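Local coordinates for AA9 family lytic polysaccharide monooxygenase cel61B (Hypocrea jecorina, PDB 2VTC), which uses a copper ion to break glycosidic bonds in crystalline and amorphous polysaccharides such as cellulose by oxidation, at residues A[171-176]-A[200-205]. Residues are numbered along the deposited sequence; the frame is centred on the assembly and turned at random.
Sequences PGNYVF and NIAVTG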
loop_
_atom_site.group_PDB
_atom_site.type_symbol
_atom_site.label_atom_id
_atom_site.label_comp_id
_atom_site.label_asym_id
_atom_site.label_seq_id
_atom_site.Cartn_x
_atom_site.Cartn_y
_atom_site.Cartn_z
ATOM N N PRO A 171 -9.814 18.509 -2.504
ATOM C CA PRO A 171 -9.599 18.383 -1.054
ATOM C C PRO A 171 -10.559 17.405 -0.361
ATOM O O PRO A 171 -11.725 17.253 -0.764
ATOM C CB PRO A 171 -9.812 19.819 -0.536
ATOM C CG PRO A 171 -9.544 20.673 -1.696
ATOM C CD PRO A 171 -9.987 19.924 -2.909
ATOM N N GLY A 172 -10.072 16.757 0.695
ATOM C CA GLY A 172 -10.829 15.714 1.359
ATOM C C GLY A 172 -9.978 14.916 2.319
ATOM O O GLY A 172 -8.764 15.140 2.429
ATOM N N ASN A 173 -10.630 14.023 3.042
ATOM C CA ASN A 173 -9.931 13.110 3.936
ATOM C C ASN A 173 -9.759 11.787 3.196
ATOM O O ASN A 173 -10.744 11.182 2.772
ATOM C CB ASN A 173 -10.729 12.889 5.214
ATOM C CG ASN A 173 -10.824 14.138 6.078
ATOM O OD1 ASN A 173 -9.876 14.931 6.182
ATOM N ND2 ASN A 173 -11.974 14.307 6.722
ATOM N N TYR A 174 -8.509 11.356 3.013
ATOM C CA TYR A 174 -8.245 10.132 2.227
ATOM C C TYR A 174 -7.314 9.172 2.969
ATOM O O TYR A 174 -6.588 9.562 3.909
ATOM C CB TYR A 174 -7.587 10.475 0.872
ATOM C CG TYR A 174 -8.403 11.388 -0.019
ATOM C CD1 TYR A 174 -9.343 10.863 -0.918
ATOM C CD2 TYR A 174 -8.232 12.772 0.028
ATOM C CE1 TYR A 174 -10.107 11.687 -1.749
ATOM C CE2 TYR A 174 -8.995 13.616 -0.800
ATOM C CZ TYR A 174 -9.923 13.065 -1.678
ATOM O OH TYR A 174 -10.688 13.860 -2.503
ATOM N N VAL A 175 -7.377 7.912 2.530
ATOM C CA VAL A 175 -6.442 6.882 2.940
ATOM C C VAL A 175 -5.682 6.457 1.690
ATOM O O VAL A 175 -6.278 6.238 0.618
ATOM C CB VAL A 175 -7.177 5.656 3.533
ATOM C CG1 VAL A 175 -6.178 4.644 4.089
ATOM C CG2 VAL A 175 -8.084 6.083 4.710
ATOM N N PHE A 176 -4.367 6.308 1.847
ATOM C CA PHE A 176 -3.512 5.792 0.761
ATOM C C PHE A 176 -3.061 4.376 1.113
ATOM O O PHE A 176 -2.591 4.138 2.229
ATOM C CB PHE A 176 -2.310 6.707 0.550
ATOM C CG PHE A 176 -2.666 7.991 -0.102
ATOM C CD1 PHE A 176 -2.489 8.175 -1.466
ATOM C CD2 PHE A 176 -3.267 9.000 0.644
ATOM C CE1 PHE A 176 -2.844 9.376 -2.083
ATOM C CE2 PHE A 176 -3.660 10.202 0.037
ATOM C CZ PHE A 176 -3.441 10.400 -1.333
ATOM N N ASN A 200 -3.206 7.595 6.676
ATOM C CA ASN A 200 -4.194 8.677 6.564
ATOM C C ASN A 200 -3.481 9.905 6.042
ATOM O O ASN A 200 -2.548 10.393 6.680
ATOM C CB ASN A 200 -4.784 9.010 7.950
ATOM C CG ASN A 200 -5.594 7.878 8.553
ATOM O OD1 ASN A 200 -6.163 7.038 7.857
ATOM N ND2 ASN A 200 -5.658 7.868 9.898
ATOM N N ILE A 201 -3.883 10.378 4.872
ATOM C CA ILE A 201 -3.384 11.650 4.351
ATOM C C ILE A 201 -4.532 12.506 3.784
ATOM O O ILE A 201 -5.125 12.192 2.740
ATOM C CB ILE A 201 -2.281 11.494 3.262
ATOM C CG1 ILE A 201 -1.140 10.588 3.728
ATOM C CG2 ILE A 201 -1.735 12.889 2.886
ATOM C CD1 ILE A 201 -0.198 10.162 2.572
ATOM N N ALA A 202 -4.852 13.583 4.486
ATOM C CA ALA A 202 -5.839 14.505 3.963
ATOM C C ALA A 202 -5.192 15.301 2.836
ATOM O O ALA A 202 -3.972 15.539 2.856
ATOM C CB ALA A 202 -6.339 15.422 5.070
ATOM N N VAL A 203 -6.013 15.705 1.863
ATOM C CA VAL A 203 -5.558 16.426 0.686
ATOM C C VAL A 203 -6.159 17.835 0.670
ATOM O O VAL A 203 -7.346 18.021 0.966
ATOM C CB VAL A 203 -5.901 15.626 -0.594
ATOM C CG1 VAL A 203 -5.673 16.446 -1.878
ATOM C CG2 VAL A 203 -5.059 14.333 -0.639
ATOM N N THR A 204 -5.303 18.807 0.351
ATOM C CA THR A 204 -5.658 20.228 0.264
ATOM C C THR A 204 -5.349 20.733 -1.144
ATOM O O THR A 204 -4.866 19.981 -2.001
ATOM C CB THR A 204 -4.818 21.052 1.266
ATOM O OG1 THR A 204 -3.418 20.901 0.969
ATOM C CG2 THR A 204 -5.078 20.588 2.702
ATOM N N GLY A 205 -5.594 22.019 -1.389
ATOM C CA GLY A 205 -5.094 22.644 -2.616
ATOM C C GLY A 205 -6.137 22.936 -3.668
ATOM O O GLY A 205 -7.299 23.210 -3.349
#
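The carbonyl oxygen of Gly-172 receives two groups from the neighbouring strand: the N-H of Val-203, with O and N 2.9 Å apart and the N-H...O angle 170°, and a softer CA-H...O contact from Ala-202. This is the open end of an antiparallel beta hairpin, strands 172-182 and 193-204, within the beta-sandwich fold of AA9 enzymes and away from the metal site. Gly-172 N returns a bond of 3.0 Å to Val-203 O, completing a hydrogen-bonded pair. Farther along, Ile-201 N donates to Tyr-174 O at 3.0 Å, whereas the reverse bond, Tyr-174 N to Ile-201 O, is weak.

One face carries the hydrophobic contacts. The Tyr-174 ring, with CG beside its own backbone N (chi1 -59°), leans back along the strand, bringing OH to Arg-170 O and CD2 to 3.6 Å from Val-203 CG2. Glycine suits position 172 because a CB there would collide with Tyr-174 CE2. An alanine in place of Tyr-174 would probably open a gap beside Val-203 CG2 and leave Arg-170 O without its hydroxyl partner.

On the other face, the methyl of Ala-202 lies against Asn-173 OD1 and Gly-172 O. Val-175 CG2 runs alongside the Asn-200 amide, 3.8 Å from its OD1. Asn-200 can be buried because its amide is satisfied at both ends: OD1 accepts from Trp-56 NE1 and ND2 donates to Ile-87 O.

Phe-176 belongs with Tyr-174 in the apolar layer. Its flat ring crosses the branched Ile-201 side chain at about a right angle, CE2 lying 3.7 Å from Ile-201 CB, and Ile-201 O sits at the ring edge, in plane, 3.7 Å from Phe-176 CE2.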